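Local coordinates for tyrosine specific protein phosphatase (Trypanosoma cruzi, PDB 4AZ1) that probably removes phosphate from phosphotyrosine residues of proteins, as members of the classical protein tyrosine phosphatase family do, at residues 102-107 with 131-136; 141-146 with 151-156. One frame throughout, in Å; residues are numbered along the deposited sequence.

Contact 1 (102-107 with 131-136); sequences PDFLAM and DRYWPE
Phe104 of helix 101-110 meets Tyr133 of the loop that follows strand 127-128 in an edge-to-face aromatic pair, a worked example of how a helix and an irregular segment can be joined without any hydrogen bond between them. The ring centroids lie 5.1 Å apart and the planes are inclined at 64°. Phe104 presents its edge: CE2 comes to 3.8 Å from Tyr133 CE1, above the tyrosine face and offset toward its rim. Two torsions set this up, since Phe104 has CG anti to the backbone N (chi1 -180°), whereas the Tyr133 ring sits between its own N and carbonyl carbon (chi1 51°).

The remaining apolar contact is looser. Leu105 CD2 approaches the Tyr133 ring obliquely, 4.4 Å from Tyr133 CD1.

Within the loop the aromatic packing continues. Trp134 points the CE3 edge of its indole at the centre of the opposite Tyr133 face, so an edge meets the phenol on each face. Arg132 CG in turn packs over the indole, and its NH1 donates to Trp134 O at 2.9 Å, with that oxygen in the guanidinium plane.

Polar interactions of the phenol lie beyond the two segments: Tyr133 OH is hydrogen-bonded to His225 and Gln188. Dispersion and ring electrostatics thus join helix to loop, while the edges on both faces and the anchored hydroxyl should together restrict the tilt of the buried tyrosine ring.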
loop_
_atom_site.group_PDB
_atom_site.type_symbol
_atom_site.label_atom_id
_atom_site.label_comp_id
_atom_site.label_asym_id
_atom_site.label_seq_id
_atom_site.Cartn_x
_atom_site.Cartn_y
_atom_site.Cartn_z
ATOM N N PRO A 102 2.765 0.683 -1.263
ATOM C CA PRO A 102 3.198 0.243 -2.595
ATOM C C PRO A 102 4.324 1.132 -3.135
ATOM O O PRO A 102 5.257 0.617 -3.775
ATOM C CB PRO A 102 1.936 0.407 -3.452
ATOM C CG PRO A 102 0.795 0.336 -2.483
ATOM C CD PRO A 102 1.314 0.964 -1.220
ATOM N N ASP A 103 4.229 2.439 -2.890
ATOM C CA ASP A 103 5.298 3.373 -3.251
ATOM C C ASP A 103 6.612 2.986 -2.583
ATOM O O ASP A 103 7.685 3.024 -3.199
ATOM C CB ASP A 103 4.931 4.785 -2.804
ATOM C CG ASP A 103 3.613 5.256 -3.387
ATOM O OD1 ASP A 103 2.548 4.707 -2.994
ATOM O OD2 ASP A 103 3.651 6.182 -4.228
ATOM N N PHE A 104 6.526 2.624 -1.314
ATOM C CA PHE A 104 7.722 2.335 -0.535
ATOM C C PHE A 104 8.404 1.096 -1.118
ATOM O O PHE A 104 9.615 1.099 -1.381
ATOM C CB PHE A 104 7.331 2.123 0.926
ATOM C CG PHE A 104 8.489 1.822 1.850
ATOM C CD1 PHE A 104 9.423 2.800 2.168
ATOM C CD2 PHE A 104 8.620 0.566 2.428
ATOM C CE1 PHE A 104 10.476 2.521 3.042
ATOM C CE2 PHE A 104 9.675 0.278 3.298
ATOM C CZ PHE A 104 10.596 1.253 3.606
ATOM N N LEU A 105 7.617 0.050 -1.347
ATOM C CA LEU A 105 8.155 -1.206 -1.872
ATOM C C LEU A 105 8.696 -1.023 -3.285
ATOM O O LEU A 105 9.725 -1.614 -3.658
ATOM C CB LEU A 105 7.093 -2.314 -1.843
ATOM C CG LEU A 105 6.569 -2.696 -0.450
ATOM C CD1 LEU A 105 5.591 -3.887 -0.498
ATOM C CD2 LEU A 105 7.697 -2.987 0.510
ATOM N N ALA A 106 7.997 -0.213 -4.076
ATOM C CA ALA A 106 8.429 0.053 -5.443
ATOM C C ALA A 106 9.781 0.756 -5.441
ATOM O O ALA A 106 10.638 0.491 -6.296
ATOM C CB ALA A 106 7.404 0.901 -6.176
ATOM N N MET A 107 9.949 1.675 -4.494
ATOM C CA MET A 107 11.214 2.374 -4.315
ATOM C C MET A 107 12.314 1.380 -3.988
ATOM O O MET A 107 13.365 1.403 -4.624
ATOM C CB MET A 107 11.109 3.421 -3.202
ATOM C CG MET A 107 12.395 4.214 -2.969
ATOM S SD MET A 107 13.525 3.430 -1.778
ATOM C CE MET A 107 12.398 3.213 -0.386
ATOM N N ASP A 131 3.169 0.760 10.000
ATOM C CA ASP A 131 2.290 -0.235 9.400
ATOM C C ASP A 131 3.124 -1.339 8.770
ATOM O O ASP A 131 4.114 -1.066 8.085
ATOM C CB ASP A 131 1.381 0.412 8.347
ATOM C CG ASP A 131 0.292 1.282 8.974
ATOM O OD1 ASP A 131 -0.746 0.725 9.397
ATOM O OD2 ASP A 131 0.475 2.521 9.041
ATOM N N ARG A 132 2.726 -2.583 9.015
ATOM C CA ARG A 132 3.466 -3.737 8.502
ATOM C C ARG A 132 3.567 -3.774 6.971
ATOM O O ARG A 132 2.566 -3.607 6.249
ATOM C CB ARG A 132 2.832 -5.040 9.006
ATOM C CG ARG A 132 3.590 -6.293 8.558
ATOM C CD ARG A 132 3.054 -7.535 9.267
ATOM N NE ARG A 132 1.606 -7.612 9.144
ATOM C CZ ARG A 132 0.973 -8.079 8.067
ATOM N NH1 ARG A 132 1.664 -8.522 7.019
ATOM N NH2 ARG A 132 -0.356 -8.113 8.036
ATOM N N TYR A 133 4.778 -3.997 6.473
ATOM C CA TYR A 133 4.964 -4.173 5.039
ATOM C C TYR A 133 5.695 -5.475 4.697
ATOM O O TYR A 133 6.117 -5.677 3.557
ATOM C CB TYR A 133 5.671 -2.954 4.440
ATOM C CG TYR A 133 6.935 -2.566 5.179
ATOM C CD1 TYR A 133 8.147 -3.166 4.879
ATOM C CD2 TYR A 133 6.913 -1.582 6.160
ATOM C CE1 TYR A 133 9.317 -2.807 5.539
ATOM C CE2 TYR A 133 8.088 -1.212 6.838
ATOM C CZ TYR A 133 9.276 -1.833 6.519
ATOM O OH TYR A 133 10.438 -1.480 7.168
ATOM N N TRP A 134 5.824 -6.360 5.686
ATOM C CA TRP A 134 6.493 -7.651 5.490
ATOM C C TRP A 134 5.517 -8.782 5.775
ATOM O O TRP A 134 4.558 -8.584 6.516
ATOM C CB TRP A 134 7.707 -7.770 6.423
ATOM C CG TRP A 134 7.337 -7.608 7.864
ATOM C CD1 TRP A 134 6.907 -8.584 8.719
ATOM C CD2 TRP A 134 7.352 -6.390 8.614
ATOM N NE1 TRP A 134 6.653 -8.043 9.959
ATOM C CE2 TRP A 134 6.919 -6.702 9.920
ATOM C CE3 TRP A 134 7.695 -5.067 8.306
ATOM C CZ2 TRP A 134 6.827 -5.729 10.927
ATOM C CZ3 TRP A 134 7.598 -4.101 9.305
ATOM C CH2 TRP A 134 7.170 -4.437 10.598
ATOM N N PRO A 135 5.757 -9.974 5.187
ATOM C CA PRO A 135 4.853 -11.098 5.465
ATOM C C PRO A 135 5.012 -11.550 6.906
ATOM O O PRO A 135 6.133 -11.540 7.430
ATOM C CB PRO A 135 5.351 -12.222 4.529
ATOM C CG PRO A 135 6.387 -11.571 3.600
ATOM C CD PRO A 135 6.892 -10.358 4.320
ATOM N N GLU A 136 3.912 -11.943 7.538
ATOM C CA GLU A 136 3.976 -12.455 8.893
ATOM C C GLU A 136 4.486 -13.889 8.867
ATOM O O GLU A 136 4.071 -14.683 7.995
ATOM C CB GLU A 136 2.590 -12.431 9.543
ATOM C CG GLU A 136 2.113 -11.066 10.018
ATOM C CD GLU A 136 0.786 -11.158 10.760
ATOM O OE1 GLU A 136 -0.172 -11.744 10.202
ATOM O OE2 GLU A 136 0.709 -10.659 11.903
#

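Contact 2 (141-146 with 151-156); sequences GSIAVS and LTISED
The beta hairpin of strands 142-145 and 151-164 includes 142-145, an outermost strand of the large mixed sheet within this chain; the paired segments run antiparallel at 161°. Ile143 and Ile153 form a hydrogen-bonded pair, Ile143 N to Ile153 O at 3.0 Å and Ile153 N to Ile143 O at 2.9 Å. In the next such pair Val145 N lies 2.9 Å from Leu151 O, but the return bond from Leu151 N to Val145 O is weak. At the far end Glu155 N donates to Gly141 O (2.8 Å).

The two faces differ in character. On one, Ile143 and Ile153 lie side by side, Ile143 CG1 3.6 Å from Ile153 CG2, and Val145 CG2 rests 3.8 Å from Leu151 CB. On the other, Ser142 OG and Ser154 OG share a hydrogen bond of 3.0 Å, each hydroxyl beside its own backbone N (chi1 -70° and -46°). Ala144 and Thr152 follow, packing respectively on Tyr51 and Phe127 of the second subunit, to which Ala144 also makes backbone hydrogen bonds. Alternation thus gives an aliphatic face turned to the chain's interior, with Val145 and Leu151 on helix 101-110, and a face of mixed polarity where Ala144 and Thr152 touch the second subunit.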
loop_
_atom_site.group_PDB
_atom_site.type_symbol
_atom_site.label_atom_id
_atom_site.label_comp_id
_atom_site.label_asym_id
_atom_site.label_seq_id
_atom_site.Cartn_x
_atom_site.Cartn_y
_atom_site.Cartn_z
ATOM N N GLY A 141 3.896 -16.919 3.642
ATOM C CA GLY A 141 5.250 -16.534 3.282
ATOM C C GLY A 141 5.353 -15.434 2.232
ATOM O O GLY A 141 6.457 -14.957 1.948
ATOM N N SER A 142 4.215 -15.035 1.657
ATOM C CA SER A 142 4.169 -13.979 0.634
ATOM C C SER A 142 2.963 -13.074 0.849
ATOM O O SER A 142 1.869 -13.560 1.114
ATOM C CB SER A 142 4.021 -14.585 -0.771
ATOM O OG SER A 142 5.192 -15.248 -1.196
ATOM N N ILE A 143 3.156 -11.766 0.712
ATOM C CA ILE A 143 2.027 -10.847 0.577
ATOM C C ILE A 143 2.230 -9.968 -0.666
ATOM O O ILE A 143 3.347 -9.872 -1.192
ATOM C CB ILE A 143 1.858 -9.970 1.822
ATOM C CG1 ILE A 143 3.137 -9.176 2.077
ATOM C CG2 ILE A 143 1.507 -10.820 3.034
ATOM C CD1 ILE A 143 3.089 -8.331 3.352
ATOM N N ALA A 144 1.165 -9.323 -1.132
ATOM C CA ALA A 144 1.265 -8.491 -2.336
ATOM C C ALA A 144 0.620 -7.108 -2.159
ATOM O O ALA A 144 -0.264 -6.921 -1.306
ATOM C CB ALA A 144 0.662 -9.223 -3.537
ATOM N N VAL A 145 1.095 -6.134 -2.935
ATOM C CA VAL A 145 0.405 -4.856 -3.059
ATOM C C VAL A 145 -0.173 -4.786 -4.461
ATOM O O VAL A 145 0.366 -5.379 -5.408
ATOM C CB VAL A 145 1.303 -3.634 -2.758
ATOM C CG1 VAL A 145 1.653 -3.568 -1.269
ATOM C CG2 VAL A 145 2.573 -3.648 -3.630
ATOM N N SER A 146 -1.297 -4.101 -4.595
ATOM C CA SER A 146 -1.938 -4.004 -5.889
ATOM C C SER A 146 -1.454 -2.743 -6.608
ATOM O O SER A 146 -1.387 -2.704 -7.842
ATOM C CB SER A 146 -3.451 -3.983 -5.715
ATOM O OG SER A 146 -4.091 -3.761 -6.957
ATOM N N LEU A 151 3.420 -5.454 -6.714
ATOM C CA LEU A 151 4.650 -6.089 -6.249
ATOM C C LEU A 151 4.279 -7.198 -5.281
ATOM O O LEU A 151 3.248 -7.134 -4.596
ATOM C CB LEU A 151 5.577 -5.094 -5.548
ATOM C CG LEU A 151 6.224 -3.960 -6.353
ATOM C CD1 LEU A 151 5.619 -2.603 -6.001
ATOM C CD2 LEU A 151 7.728 -3.937 -6.128
ATOM N N THR A 152 5.114 -8.224 -5.233
ATOM C CA THR A 152 4.959 -9.266 -4.239
ATOM C C THR A 152 6.207 -9.217 -3.377
ATOM O O THR A 152 7.312 -9.002 -3.886
ATOM C CB THR A 152 4.803 -10.637 -4.906
ATOM O OG1 THR A 152 3.583 -10.660 -5.662
ATOM C CG2 THR A 152 4.784 -11.765 -3.868
ATOM N N ILE A 153 6.040 -9.369 -2.070
ATOM C CA ILE A 153 7.189 -9.475 -1.175
ATOM C C ILE A 153 7.091 -10.794 -0.387
ATOM O O ILE A 153 6.013 -11.162 0.109
ATOM C CB ILE A 153 7.335 -8.202 -0.288
ATOM C CG1 ILE A 153 8.515 -8.325 0.684
ATOM C CG2 ILE A 153 6.062 -7.904 0.442
ATOM C CD1 ILE A 153 8.759 -7.016 1.490
ATOM N N SER A 154 8.201 -11.527 -0.315
ATOM C CA SER A 154 8.165 -12.890 0.204
ATOM C C SER A 154 9.286 -13.125 1.186
ATOM O O SER A 154 10.316 -12.440 1.150
ATOM C CB SER A 154 8.316 -13.916 -0.927
ATOM O OG SER A 154 7.497 -13.602 -2.030
ATOM N N GLU A 155 9.098 -14.115 2.051
ATOM C CA GLU A 155 10.165 -14.555 2.927
ATOM C C GLU A 155 11.167 -15.341 2.081
ATOM O O GLU A 155 10.768 -16.156 1.262
ATOM C CB GLU A 155 9.609 -15.423 4.059
ATOM C CG GLU A 155 10.688 -15.911 5.025
ATOM C CD GLU A 155 10.136 -16.426 6.343
ATOM O OE1 GLU A 155 8.889 -16.558 6.465
ATOM O OE2 GLU A 155 10.961 -16.695 7.255
ATOM N N ASP A 156 12.457 -15.068 2.250
ATOM C CA ASP A 156 13.485 -15.798 1.507
ATOM C C ASP A 156 13.438 -17.272 1.905
ATOM O O ASP A 156 13.651 -17.606 3.075
ATOM C CB ASP A 156 14.868 -15.190 1.780
ATOM C CG ASP A 156 15.956 -15.727 0.845
ATOM O OD1 ASP A 156 15.975 -16.952 0.547
ATOM O OD2 ASP A 156 16.806 -14.909 0.417
#

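How the contacts relate
Both contacts lie on the same side of the chain's centre, with their centres about 9 Å apart, and they share a boundary. Contact 1 is wholly buried and rests on side-chain packing, with no hydrogen bond between its segments; contact 2, farther out and partly buried, depends mainly on backbone hydrogen bonds. Helix 101-110 serves both, since Leu105 packs on Val145 of the hairpin. The loop 131-136 meets the apolar hairpin face directly: Ile143 CD1 lies 3.5 Å from Trp134 C, and Ile153 CD1 lies 3.6 Å from Tyr133 O. Helix, loop and hairpin thus form one contiguous packed region, its inner chemistry aromatic, its outer edge strand-paired and reaching the second subunit.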